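Local coordinates for protein alpha,alpha-trehalose-phosphate synthase (UDP-forming) (PDB 5HXA) that belongs to glycosyltransferase family 20 and is an enzyme of the GT-B class, in which two Rossmann-like domains face each other across a cleft, at residues Ile267-Arg272 / Lys277-Arg282; Val303-Pro308 / Asn352-Leu357; Gln321-Glu326 / Ile342-Arg347. All coordinates share one frame; numbering follows the deposited sequence.

Contact 1 of 3, residues Ile267-Arg272 / Lys277-Arg282; sequences IMSVDR and KGLVER
Asp-271 and Lys-277 face each other at a CA–CA distance of 7.0 Å where the chain leaves strand 265-270, and the gap widens to 8.6 Å between the CA atoms of Ser-269 and Arg-282, the latter on the first turn of helix 279-292. Gly-278, at the N-cap with positive phi, makes the bend into that helix. The guanidinium of Arg-282 lies between the segments, while Asp-271 and Lys-277 are the more deeply covered pair; the arginine chain bends at chi3, bringing NH1 to the strand residue Ser-269 and NH2 to Asp-271 just beyond the strand's end. Arg-282 NH1 donates to Ser-269 OG at 2.8 Å, the acceptor lying 22° out of the guanidinium plane, and Ser-269 OG has a further partner in Gln-304. In the conformer of Asp-271 described here, one of two modelled, Arg-282 NH2 reaches Asp-271 OD2 at 3.2 Å, nearly in its own plane and on the anti side of the carboxylate; Arg-282 NH2 also donates to Lys-277 O at 2.9 Å. Leu-279 CD2 sits over the centre of one guanidinium face, so an apolar lid and several bonds together fix the rotation of the group. The carboxylate and guanidinium planes stand 72° apart. Asp-271 OD1 forms a salt bridge with Lys-277 NZ at 3.1 Å, met from above the carboxylate plane. The lysine chain, bent at chi2, runs across the carboxylate, with Lys-277 CG passing 3.2 Å from Arg-272 O; its NZ is also paired with Asp-371. A water accepts from Val-270 N and, weakly, from Arg-282 NH1. In this conformer Asp-271, Lys-277 and Arg-282 form a buried salt-bridge network at the carboxyl end of a strand, in the first strand-to-helix turn of a beta-alpha-beta unit of the GT-B fold.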
ATOM      1  N   ILE A 267      24.487  11.438  15.738  1.00 17.50           N
ATOM      2  CA  ILE A 267      23.426  10.545  15.272  1.00 14.70           C
ATOM      3  C   ILE A 267      23.861   9.991  13.926  1.00 18.74           C
ATOM      4  O   ILE A 267      24.146  10.753  13.002  1.00 23.04           O
ATOM      5  CB  ILE A 267      22.079  11.268  15.138  1.00 14.20           C
ATOM      6  CG1 ILE A 267      21.685  11.955  16.448  1.00 17.25           C
ATOM      7  CG2 ILE A 267      20.990  10.268  14.712  1.00 18.71           C
ATOM      8  CD1 ILE A 267      20.476  12.895  16.291  1.00 20.41           C
ATOM      9  N   MET A 268      23.925   8.672  13.806  1.00 18.02           N
ATOM     10  CA  MET A 268      24.444   8.038  12.606  1.00 14.09           C
ATOM     11  C   MET A 268      23.315   7.319  11.877  1.00 17.41           C
ATOM     12  O   MET A 268      22.560   6.550  12.482  1.00 15.22           O
ATOM     13  CB  MET A 268      25.571   7.066  12.962  1.00 15.86           C
ATOM     14  CG  MET A 268      26.060   6.247  11.802  1.00 23.80           C
ATOM     15  SD  MET A 268      26.940   7.303  10.638  1.00 31.50           S
ATOM     16  CE  MET A 268      28.406   7.688  11.593  1.00 23.11           C
ATOM     17  N   SER A 269      23.224   7.556  10.572  1.00 15.84           N
ATOM     18  CA  SER A 269      22.195   6.975   9.723  1.00 15.00           C
ATOM     19  C   SER A 269      22.874   6.499   8.448  1.00 20.36           C
ATOM     20  O   SER A 269      23.583   7.273   7.794  1.00 20.46           O
ATOM     21  CB  SER A 269      21.101   8.023   9.447  1.00 18.67           C
ATOM     22  OG  SER A 269      20.162   7.581   8.494  1.00 25.32           O
ATOM     23  N   VAL A 270      22.724   5.215   8.121  1.00 15.56           N
ATOM     24  CA  VAL A 270      23.393   4.625   6.961  1.00 16.52           C
ATOM     25  C   VAL A 270      22.352   3.822   6.189  1.00 23.47           C
ATOM     26  O   VAL A 270      21.738   2.908   6.749  1.00 21.21           O
ATOM     27  CB  VAL A 270      24.574   3.722   7.372  1.00 20.16           C
ATOM     28  CG1 VAL A 270      25.261   3.127   6.136  1.00 19.52           C
ATOM     29  CG2 VAL A 270      25.582   4.481   8.243  1.00 20.35           C
ATOM     30  N   ASP A 271      22.135   4.163   4.920  1.00 19.80           N
ATOM     31  CA  ASP A 271      21.266   3.318   4.126  0.51 25.45           C
ATOM     32  C   ASP A 271      21.449   3.637   2.655  1.00 27.47           C
ATOM     33  O   ASP A 271      21.931   4.696   2.253  1.00 24.97           O
ATOM     34  CB  ASP A 271      19.786   3.439   4.543  0.51 29.83           C
ATOM     35  CG  ASP A 271      19.249   2.153   5.206  0.51 33.01           C
ATOM     36  OD1 ASP A 271      19.548   1.044   4.711  0.51 37.21           O
ATOM     37  OD2 ASP A 271      18.533   2.242   6.230  0.51 33.34           O
ATOM     38  N   ARG A 272      21.122   2.627   1.860  1.00 24.38           N
ATOM     39  CA  ARG A 272      21.092   2.821   0.424  1.00 36.36           C
ATOM     40  C   ARG A 272      20.046   3.884   0.110  1.00 33.91           C
ATOM     41  O   ARG A 272      19.098   4.097   0.873  1.00 33.29           O
ATOM     42  CB  ARG A 272      20.762   1.504  -0.275  1.00 47.64           C
ATOM     43  CG  ARG A 272      21.523   1.267  -1.567  1.00 67.06           C
ATOM     44  CD  ARG A 272      21.218  -0.123  -2.090  1.00 76.36           C
ATOM     45  NE  ARG A 272      19.914  -0.567  -1.607  1.00 79.03           N
ATOM     46  CZ  ARG A 272      18.781  -0.466  -2.294  1.00 82.47           C
ATOM     47  NH1 ARG A 272      18.775   0.052  -3.516  1.00 80.74           N
ATOM     48  NH2 ARG A 272      17.649  -0.890  -1.753  1.00 88.76           N
ATOM     49  N   LYS A 277      13.572   3.696   2.279  1.00 21.14           N
ATOM     50  CA  LYS A 277      14.352   3.996   3.472  1.00 22.39           C
ATOM     51  C   LYS A 277      13.838   5.212   4.236  1.00 17.25           C
ATOM     52  O   LYS A 277      14.241   5.401   5.381  1.00 21.10           O
ATOM     53  CB  LYS A 277      15.830   4.199   3.103  1.00 25.97           C
ATOM     54  CG  LYS A 277      16.433   3.004   2.349  1.00 22.66           C
ATOM     55  CD  LYS A 277      16.441   1.768   3.237  1.00 27.34           C
ATOM     56  CE  LYS A 277      16.992   0.553   2.505  1.00 34.53           C
ATOM     57  NZ  LYS A 277      17.178  -0.585   3.449  1.00 38.17           N
ATOM     58  N   GLY A 278      12.972   6.025   3.643  1.00 23.33           N
ATOM     59  CA  GLY A 278      12.444   7.189   4.349  1.00 30.48           C
ATOM     60  C   GLY A 278      13.489   8.184   4.806  1.00 30.66           C
ATOM     61  O   GLY A 278      13.421   8.683   5.938  1.00 24.01           O
ATOM     62  N   LEU A 279      14.455   8.500   3.947  1.00 26.08           N
ATOM     63  CA  LEU A 279      15.518   9.395   4.381  1.00 24.63           C
ATOM     64  C   LEU A 279      15.017  10.824   4.519  1.00 20.69           C
ATOM     65  O   LEU A 279      15.473  11.550   5.406  1.00 24.04           O
ATOM     66  CB  LEU A 279      16.711   9.298   3.422  1.00 22.00           C
ATOM     67  CG  LEU A 279      17.326   7.887   3.347  1.00 24.33           C
ATOM     68  CD1 LEU A 279      18.525   7.821   2.377  1.00 27.25           C
ATOM     69  CD2 LEU A 279      17.713   7.355   4.741  1.00 22.70           C
ATOM     70  N   VAL A 280      14.068  11.245   3.678  1.00 23.06           N
ATOM     71  CA  VAL A 280      13.481  12.573   3.852  1.00 24.10           C
ATOM     72  C   VAL A 280      12.819  12.690   5.223  1.00 28.21           C
ATOM     73  O   VAL A 280      12.980  13.696   5.927  1.00 23.49           O
ATOM     74  CB  VAL A 280      12.479  12.875   2.720  1.00 27.44           C
ATOM     75  CG1 VAL A 280      11.631  14.075   3.087  1.00 26.05           C
ATOM     76  CG2 VAL A 280      13.211  13.132   1.399  1.00 30.26           C
ATOM     77  N   GLU A 281      12.060  11.667   5.620  1.00 21.82           N
ATOM     78  CA  GLU A 281      11.430  11.685   6.935  1.00 18.29           C
ATOM     79  C   GLU A 281      12.479  11.698   8.039  1.00 18.60           C
ATOM     80  O   GLU A 281      12.299  12.362   9.066  1.00 19.55           O
ATOM     81  CB  GLU A 281      10.497  10.480   7.097  1.00 20.28           C
ATOM     82  CG  GLU A 281       9.212  10.534   6.236  1.00 20.89           C
ATOM     83  CD  GLU A 281       9.426  10.111   4.785  1.00 29.89           C
ATOM     84  OE1 GLU A 281      10.569   9.785   4.398  1.00 30.11           O
ATOM     85  OE2 GLU A 281       8.440  10.107   4.025  1.00 34.49           O
ATOM     86  N   ARG A 282      13.569  10.947   7.861  1.00 20.24           N
ATOM     87  CA  ARG A 282      14.645  10.977   8.847  1.00 20.42           C
ATOM     88  C   ARG A 282      15.176  12.392   9.034  1.00 18.85           C
ATOM     89  O   ARG A 282      15.359  12.847  10.169  1.00 16.94           O
ATOM     90  CB  ARG A 282      15.780  10.029   8.443  1.00 23.06           C
ATOM     91  CG  ARG A 282      15.675   8.699   9.143  1.00 30.70           C
ATOM     92  CD  ARG A 282      16.765   7.786   8.739  1.00 29.89           C
ATOM     93  NE  ARG A 282      16.232   6.624   8.057  1.00 22.52           N
ATOM     94  CZ  ARG A 282      16.955   5.554   7.798  1.00 26.47           C
ATOM     95  NH1 ARG A 282      18.228   5.526   8.179  1.00 23.82           N
ATOM     96  NH2 ARG A 282      16.414   4.519   7.170  1.00 30.70           N
TER
HETATM   97  O   HOH W   1      20.328   3.975   9.371  1.00 31.94           O

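Contact 2 of 3, residues Val303-Pro308 / Asn352-Leu357; sequences VQIAPP and NLLMAL
Ile-305 meets Leu-354 and Leu-357 through methyl groups alone, and the whole contact buries just 71 Å² between strand 300-305 and helix 351-359. The two backbones are well separated, with 9.9 Å between the CA atoms of Ile-305 and Leu-354, and the side chains have to bridge that gap. Ile-305 does so with its longer branch: CG1 and CD1 run outward nearly fully extended (chi2 163°), placing Ile-305 CD1 4.3 Å from Leu-354 CD1 and 4.4 Å from Leu-357 CD1. The single methyl rests against the tips of both leucines, one helical turn apart, which touch each other. Met-268 also lies against Ile-305 and Val-270 against Leu-354, so the neighbouring strand 265-270 shares in this apolar layer, while Leu-257 of helix 252-260 touches Leu-357.

The grip is lost toward the end of the 303-308 segment. Beyond the strand, Ala-306, Pro-307 and Pro-308 diverge from the helix; Pro-308 is exposed and poorly ordered, and Asn-352 at the helix start is only partly buried. Gln-304 points to the other face of the sheet, toward Ser-269. Gln-304 NE2 donates to Ile-305 O at 3.0 Å, from well above the carbonyl plane, a bond made within the segment that adds nothing to the grip on the helix.

Helix 351-359 follows edge strand 342-345 and leads to strand 363-366, on the far side of strand 265-270, as in the crossover of a Rossmann-like sheet. With no hydrogen bond or charge pair across the contact, helix and sheet are held here by van der Waals contact and the hydrophobic effect, without directional bonds to fix their relative position.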
ATOM      1  N   VAL A 303      24.877  12.508  10.821  1.00 15.50           N
ATOM      2  CA  VAL A 303      25.632  12.037   9.668  1.00 16.39           C
ATOM      3  C   VAL A 303      24.749  11.047   8.921  1.00 22.29           C
ATOM      4  O   VAL A 303      24.252  10.082   9.513  1.00 19.49           O
ATOM      5  CB  VAL A 303      26.971  11.404  10.078  1.00 16.67           C
ATOM      6  CG1 VAL A 303      27.597  10.689   8.886  1.00 18.41           C
ATOM      7  CG2 VAL A 303      27.932  12.486  10.584  1.00 17.56           C
ATOM      8  N   GLN A 304      24.518  11.309   7.637  1.00 19.81           N
ATOM      9  CA  GLN A 304      23.805  10.389   6.756  1.00 18.41           C
ATOM     10  C   GLN A 304      24.787   9.905   5.709  1.00 20.31           C
ATOM     11  O   GLN A 304      25.243  10.691   4.872  1.00 17.33           O
ATOM     12  CB  GLN A 304      22.610  11.051   6.072  1.00 16.28           C
ATOM     13  CG  GLN A 304      21.985  10.136   5.002  1.00 17.62           C
ATOM     14  CD  GLN A 304      21.209   8.985   5.648  1.00 18.27           C
ATOM     15  OE1 GLN A 304      20.313   9.217   6.459  1.00 17.26           O
ATOM     16  NE2 GLN A 304      21.573   7.748   5.317  1.00 18.23           N
ATOM     17  N   ILE A 305      25.104   8.618   5.750  1.00 16.85           N
ATOM     18  CA  ILE A 305      25.873   7.963   4.704  1.00 16.64           C
ATOM     19  C   ILE A 305      24.881   7.267   3.784  1.00 21.79           C
ATOM     20  O   ILE A 305      24.068   6.454   4.239  1.00 19.04           O
ATOM     21  CB  ILE A 305      26.884   6.972   5.302  1.00 20.39           C
ATOM     22  CG1 ILE A 305      27.922   7.750   6.128  1.00 21.25           C
ATOM     23  CG2 ILE A 305      27.544   6.159   4.204  1.00 19.36           C
ATOM     24  CD1 ILE A 305      28.714   6.882   7.081  1.00 22.17           C
ATOM     25  N   ALA A 306      24.928   7.591   2.491  1.00 16.91           N
ATOM     26  CA  ALA A 306      23.977   7.043   1.526  1.00 25.25           C
ATOM     27  C   ALA A 306      24.752   6.645   0.286  1.00 28.66           C
ATOM     28  O   ALA A 306      24.943   7.449  -0.634  1.00 34.00           O
ATOM     29  CB  ALA A 306      22.867   8.046   1.196  1.00 25.62           C
ATOM     30  N   PRO A 307      25.225   5.404   0.231  1.00 30.60           N
ATOM     31  CA  PRO A 307      26.101   4.978  -0.862  1.00 46.58           C
ATOM     32  C   PRO A 307      25.412   5.117  -2.207  1.00 51.65           C
ATOM     33  O   PRO A 307      24.174   5.090  -2.289  1.00 52.73           O
ATOM     34  CB  PRO A 307      26.390   3.505  -0.530  1.00 42.74           C
ATOM     35  CG  PRO A 307      26.154   3.399   0.932  1.00 43.32           C
ATOM     36  CD  PRO A 307      25.034   4.345   1.232  1.00 32.67           C
ATOM     37  N   PRO A 308      26.182   5.284  -3.284  1.00 56.83           N
ATOM     38  CA  PRO A 308      25.580   5.341  -4.627  1.00 66.02           C
ATOM     39  C   PRO A 308      24.820   4.059  -4.932  1.00 64.10           C
ATOM     40  O   PRO A 308      25.389   2.966  -4.923  1.00 60.59           O
ATOM     41  CB  PRO A 308      26.794   5.518  -5.549  1.00 66.08           C
ATOM     42  CG  PRO A 308      27.896   6.031  -4.663  1.00 63.00           C
ATOM     43  CD  PRO A 308      27.649   5.421  -3.319  1.00 57.67           C
ATOM     44  N   ASN A 352      34.169  -3.202   7.816  1.00 28.13           N
ATOM     45  CA  ASN A 352      34.752  -3.172   9.160  1.00 29.92           C
ATOM     46  C   ASN A 352      34.950  -1.741   9.642  1.00 30.37           C
ATOM     47  O   ASN A 352      34.752  -1.445  10.825  1.00 24.50           O
ATOM     48  CB  ASN A 352      36.078  -3.920   9.185  1.00 32.32           C
ATOM     49  CG  ASN A 352      35.903  -5.415   9.025  1.00 37.79           C
ATOM     50  OD1 ASN A 352      34.954  -5.995   9.538  1.00 39.54           O
ATOM     51  ND2 ASN A 352      36.815  -6.042   8.299  1.00 43.49           N
ATOM     52  N   LEU A 353      35.360  -0.842   8.739  1.00 26.86           N
ATOM     53  CA  LEU A 353      35.464   0.575   9.082  1.00 23.51           C
ATOM     54  C   LEU A 353      34.113   1.149   9.490  1.00 26.36           C
ATOM     55  O   LEU A 353      34.015   1.922  10.453  1.00 24.43           O
ATOM     56  CB  LEU A 353      36.037   1.346   7.891  1.00 26.50           C
ATOM     57  CG  LEU A 353      36.176   2.854   8.084  1.00 36.94           C
ATOM     58  CD1 LEU A 353      37.159   3.100   9.201  1.00 35.36           C
ATOM     59  CD2 LEU A 353      36.661   3.516   6.799  1.00 37.56           C
ATOM     60  N   LEU A 354      33.056   0.782   8.764  1.00 23.41           N
ATOM     61  CA  LEU A 354      31.722   1.258   9.106  1.00 21.06           C
ATOM     62  C   LEU A 354      31.328   0.831  10.516  1.00 20.48           C
ATOM     63  O   LEU A 354      30.691   1.597  11.252  1.00 19.37           O
ATOM     64  CB  LEU A 354      30.715   0.741   8.073  1.00 20.92           C
ATOM     65  CG  LEU A 354      29.267   1.199   8.227  1.00 27.56           C
ATOM     66  CD1 LEU A 354      29.190   2.704   8.075  1.00 27.72           C
ATOM     67  CD2 LEU A 354      28.366   0.511   7.199  1.00 32.31           C
ATOM     68  N   MET A 355      31.677  -0.397  10.913  1.00 19.50           N
ATOM     69  CA  MET A 355      31.338  -0.821  12.268  1.00 22.42           C
ATOM     70  C   MET A 355      32.022   0.077  13.294  1.00 19.10           C
ATOM     71  O   MET A 355      31.422   0.460  14.307  1.00 19.48           O
ATOM     72  CB  MET A 355      31.728  -2.287  12.477  1.00 20.35           C
ATOM     73  CG  MET A 355      31.151  -3.257  11.442  1.00 24.13           C
ATOM     74  SD  MET A 355      29.338  -3.191  11.384  1.00 23.76           S
ATOM     75  CE  MET A 355      29.034  -2.705   9.687  1.00 28.42           C
ATOM     76  N   ALA A 356      33.280   0.433  13.029  1.00 20.14           N
ATOM     77  CA  ALA A 356      34.002   1.366  13.889  1.00 23.40           C
ATOM     78  C   ALA A 356      33.329   2.733  13.929  1.00 21.13           C
ATOM     79  O   ALA A 356      33.330   3.396  14.973  1.00 20.92           O
ATOM     80  CB  ALA A 356      35.451   1.491  13.409  1.00 23.44           C
ATOM     81  N   LEU A 357      32.751   3.177  12.806  1.00 20.23           N
ATOM     82  CA  LEU A 357      32.015   4.438  12.811  1.00 22.54           C
ATOM     83  C   LEU A 357      30.744   4.331  13.647  1.00 21.67           C
ATOM     84  O   LEU A 357      30.412   5.263  14.385  1.00 22.41           O
ATOM     85  CB  LEU A 357      31.686   4.881  11.377  1.00 20.90           C
ATOM     86  CG  LEU A 357      32.874   5.094  10.424  1.00 22.35           C
ATOM     87  CD1 LEU A 357      32.368   5.482   9.033  1.00 24.04           C
ATOM     88  CD2 LEU A 357      33.838   6.156  10.951  1.00 21.36           C
TER

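Contact 3 of 3, residues Gln321-Glu326 / Ile342-Arg347; sequences QTLEGE and IQYLNR
The ring of Tyr-344 is met obliquely from helix 314-334 by two side chains, Leu-323 on its CE1 side and Glu-324 on its CE2 side. Leu-323 CD2 lies 4.0 Å from Tyr-344 CE1, and the aliphatic part of the glutamate comes closer, Glu-324 CG standing 3.5 Å from Tyr-344 CE2. The carboxylate is turned 69° from the ring plane, so the two flat groups do not stack; they are joined at the phenol oxygen, where Tyr-344 OH donates to Glu-324 OE1 at 3.1 Å. The hydroxyl approaches on the anti side of the carboxylate, 17° out of its plane.

Tyr-344 is sent toward the helix by a first torsion that sets CG opposite the backbone N (chi1 163°). Glu-324 does not set out toward the strand, but its chain, extended beyond CG, carries the carboxylate across to the phenol. The stronger partner of Glu-324 OE1 is Arg-320, one turn earlier, whose salt bridge probably steadies the acceptor for the tyrosine. Arg-320 touches the ring as well.

Strand 342-345 is the outermost strand at this end of the parallel sheet, and helix 314-334 is the crossover helix of the beta-alpha-beta unit that leads into it from strand 300-305. Glu-324 and the tyrosine are partly exposed. Leu-323 belongs to the buried side of this interface, where it also packs against Leu-279 and Phe-283 of helix 279-292, and Ile-342, two residues before the tyrosine, points the same way and lies on Phe-286.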
ATOM      1  N   GLN A 321      17.585  13.744  -5.526  1.00 26.53           N
ATOM      2  CA  GLN A 321      17.466  15.198  -5.620  1.00 30.22           C
ATOM      3  C   GLN A 321      16.604  15.751  -4.495  1.00 29.44           C
ATOM      4  O   GLN A 321      16.925  16.791  -3.910  1.00 27.38           O
ATOM      5  CB  GLN A 321      16.881  15.604  -6.973  1.00 30.78           C
ATOM      6  CG  GLN A 321      17.727  15.262  -8.170  1.00 63.06           C
ATOM      7  CD  GLN A 321      16.963  15.451  -9.472  1.00 75.12           C
ATOM      8  OE1 GLN A 321      15.896  16.068  -9.493  1.00 79.96           O
ATOM      9  NE2 GLN A 321      17.499  14.910 -10.562  1.00 76.85           N
ATOM     10  N   THR A 322      15.505  15.066  -4.178  1.00 25.80           N
ATOM     11  CA  THR A 322      14.664  15.487  -3.059  1.00 23.71           C
ATOM     12  C   THR A 322      15.450  15.511  -1.758  1.00 24.04           C
ATOM     13  O   THR A 322      15.411  16.498  -1.010  1.00 22.85           O
ATOM     14  CB  THR A 322      13.457  14.550  -2.933  1.00 35.80           C
ATOM     15  OG1 THR A 322      12.706  14.578  -4.148  1.00 37.20           O
ATOM     16  CG2 THR A 322      12.571  14.976  -1.785  1.00 33.41           C
ATOM     17  N   LEU A 323      16.150  14.413  -1.457  1.00 21.88           N
ATOM     18  CA  LEU A 323      16.926  14.332  -0.225  1.00 21.59           C
ATOM     19  C   LEU A 323      18.011  15.404  -0.176  1.00 19.99           C
ATOM     20  O   LEU A 323      18.236  16.028   0.871  1.00 18.66           O
ATOM     21  CB  LEU A 323      17.554  12.944  -0.103  1.00 24.20           C
ATOM     22  CG  LEU A 323      18.205  12.669   1.242  1.00 31.22           C
ATOM     23  CD1 LEU A 323      17.119  12.633   2.321  1.00 27.16           C
ATOM     24  CD2 LEU A 323      19.015  11.380   1.207  1.00 27.24           C
ATOM     25  N   GLU A 324      18.722  15.598  -1.288  1.00 17.90           N
ATOM     26  CA  GLU A 324      19.785  16.600  -1.328  1.00 20.65           C
ATOM     27  C   GLU A 324      19.240  17.998  -1.050  1.00 22.56           C
ATOM     28  O   GLU A 324      19.849  18.770  -0.300  1.00 21.58           O
ATOM     29  CB  GLU A 324      20.509  16.520  -2.681  1.00 19.64           C
ATOM     30  CG  GLU A 324      21.421  15.286  -2.706  1.00 28.82           C
ATOM     31  CD  GLU A 324      21.960  14.901  -4.066  1.00 26.76           C
ATOM     32  OE1 GLU A 324      22.803  13.971  -4.089  1.00 36.68           O
ATOM     33  OE2 GLU A 324      21.575  15.506  -5.090  1.00 25.73           O
ATOM     34  N   GLY A 325      18.071  18.324  -1.601  1.00 20.67           N
ATOM     35  CA  GLY A 325      17.467  19.616  -1.310  1.00 21.49           C
ATOM     36  C   GLY A 325      17.042  19.758   0.142  1.00 25.47           C
ATOM     37  O   GLY A 325      17.125  20.849   0.712  1.00 19.74           O
ATOM     38  N   GLU A 326      16.574  18.663   0.762  1.00 20.42           N
ATOM     39  CA  GLU A 326      16.184  18.720   2.173  1.00 19.87           C
ATOM     40  C   GLU A 326      17.391  18.947   3.077  1.00 22.59           C
ATOM     41  O   GLU A 326      17.313  19.721   4.037  1.00 20.77           O
ATOM     42  CB  GLU A 326      15.441  17.436   2.584  1.00 21.37           C
ATOM     43  CG  GLU A 326      13.959  17.428   2.227  1.00 32.25           C
ATOM     44  CD  GLU A 326      13.176  18.537   2.918  1.00 31.44           C
ATOM     45  OE1 GLU A 326      12.950  19.594   2.292  1.00 42.01           O
ATOM     46  OE2 GLU A 326      12.804  18.366   4.092  1.00 28.99           O
ATOM     47  N   ILE A 342      23.383  18.651   9.336  1.00 16.57           N
ATOM     48  CA  ILE A 342      23.297  17.382   8.615  1.00 19.11           C
ATOM     49  C   ILE A 342      24.528  17.257   7.726  1.00 18.91           C
ATOM     50  O   ILE A 342      24.718  18.058   6.804  1.00 17.52           O
ATOM     51  CB  ILE A 342      22.020  17.293   7.762  1.00 19.01           C
ATOM     52  CG1 ILE A 342      20.769  17.393   8.647  1.00 16.61           C
ATOM     53  CG2 ILE A 342      22.030  16.003   6.923  1.00 16.75           C
ATOM     54  CD1 ILE A 342      19.451  17.330   7.843  1.00 15.35           C
ATOM     55  N   GLN A 343      25.353  16.259   7.996  1.00 18.23           N
ATOM     56  CA  GLN A 343      26.494  15.946   7.153  1.00 18.30           C
ATOM     57  C   GLN A 343      26.103  14.773   6.278  1.00 20.74           C
ATOM     58  O   GLN A 343      26.057  13.632   6.746  1.00 18.32           O
ATOM     59  CB  GLN A 343      27.730  15.608   7.980  1.00 20.06           C
ATOM     60  CG  GLN A 343      28.363  16.800   8.651  1.00 21.41           C
ATOM     61  CD  GLN A 343      29.578  16.390   9.428  1.00 28.33           C
ATOM     62  OE1 GLN A 343      30.581  15.954   8.856  1.00 30.82           O
ATOM     63  NE2 GLN A 343      29.488  16.486  10.735  1.00 18.70           N
ATOM     64  N   TYR A 344      25.843  15.055   5.015  1.00 18.48           N
ATOM     65  CA  TYR A 344      25.375  14.068   4.056  1.00 18.90           C
ATOM     66  C   TYR A 344      26.549  13.645   3.185  1.00 19.46           C
ATOM     67  O   TYR A 344      27.238  14.497   2.615  1.00 19.19           O
ATOM     68  CB  TYR A 344      24.252  14.679   3.217  1.00 18.87           C
ATOM     69  CG  TYR A 344      23.902  13.970   1.925  1.00 23.00           C
ATOM     70  CD1 TYR A 344      23.274  12.728   1.934  1.00 24.89           C
ATOM     71  CD2 TYR A 344      24.169  14.566   0.693  1.00 22.19           C
ATOM     72  CE1 TYR A 344      22.934  12.085   0.737  1.00 26.24           C
ATOM     73  CE2 TYR A 344      23.836  13.936  -0.507  1.00 22.59           C
ATOM     74  CZ  TYR A 344      23.213  12.700  -0.473  1.00 26.99           C
ATOM     75  OH  TYR A 344      22.884  12.083  -1.657  1.00 33.73           O
ATOM     76  N   LEU A 345      26.792  12.333   3.100  1.00 18.44           N
ATOM     77  CA  LEU A 345      27.920  11.797   2.339  1.00 18.84           C
ATOM     78  C   LEU A 345      27.423  10.704   1.405  1.00 21.84           C
ATOM     79  O   LEU A 345      26.845   9.707   1.855  1.00 18.06           O
ATOM     80  CB  LEU A 345      29.016  11.245   3.264  1.00 23.93           C
ATOM     81  CG  LEU A 345      29.731  12.236   4.190  1.00 27.79           C
ATOM     82  CD1 LEU A 345      28.991  12.344   5.493  1.00 29.27           C
ATOM     83  CD2 LEU A 345      31.157  11.785   4.446  1.00 30.97           C
ATOM     84  N   ASN A 346      27.668  10.883   0.115  1.00 20.12           N
ATOM     85  CA  ASN A 346      27.219   9.951  -0.912  1.00 25.71           C
ATOM     86  C   ASN A 346      28.406   9.079  -1.321  1.00 29.97           C
ATOM     87  O   ASN A 346      29.034   9.267  -2.358  1.00 41.58           O
ATOM     88  CB  ASN A 346      26.618  10.729  -2.090  1.00 24.33           C
ATOM     89  CG  ASN A 346      25.993   9.833  -3.131  1.00 47.43           C
ATOM     90  OD1 ASN A 346      25.987  10.153  -4.318  1.00 53.99           O
ATOM     91  ND2 ASN A 346      25.453   8.703  -2.693  1.00 63.85           N
ATOM     92  N   ARG A 347      28.743   8.141  -0.439  1.00 25.42           N
ATOM     93  CA  ARG A 347      29.906   7.292  -0.659  1.00 41.70           C
ATOM     94  C   ARG A 347      29.799   6.030   0.190  1.00 37.96           C
ATOM     95  O   ARG A 347      28.988   5.938   1.113  1.00 35.49           O
ATOM     96  CB  ARG A 347      31.205   8.038  -0.358  1.00 45.52           C
ATOM     97  CG  ARG A 347      31.374   8.444   1.081  1.00 38.14           C
ATOM     98  CD  ARG A 347      32.847   8.658   1.368  1.00 52.02           C
ATOM     99  NE  ARG A 347      33.553   7.380   1.443  1.00 68.19           N
ATOM    100  CZ  ARG A 347      34.872   7.246   1.560  1.00 75.83           C
ATOM    101  NH1 ARG A 347      35.650   8.318   1.609  1.00 80.00           N
ATOM    102  NH2 ARG A 347      35.415   6.034   1.625  1.00 72.20           N
TER

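In the fold
All three contacts tie helices to one parallel sheet, whose strands 342-345, 300-305 and 265-270 run side by side. Contacts 1 and 3 lie on the face carrying helices 279-292 and 314-334, and touch where Leu-279 and Val-280 pack on Leu-323; contact 2 lies on the other face, under helix 351-359. Contacts 1 and 2 are buried, yet differ sharply: contact 1 is charged and bonded at the carboxyl end of its strand, whereas contact 2 is purely apolar. Contact 3, at the sheet edge and partly exposed, mixes the two. Backbone pairing of Ser-269 with Ile-305 and of Gln-304 with Leu-345 connects the three strands.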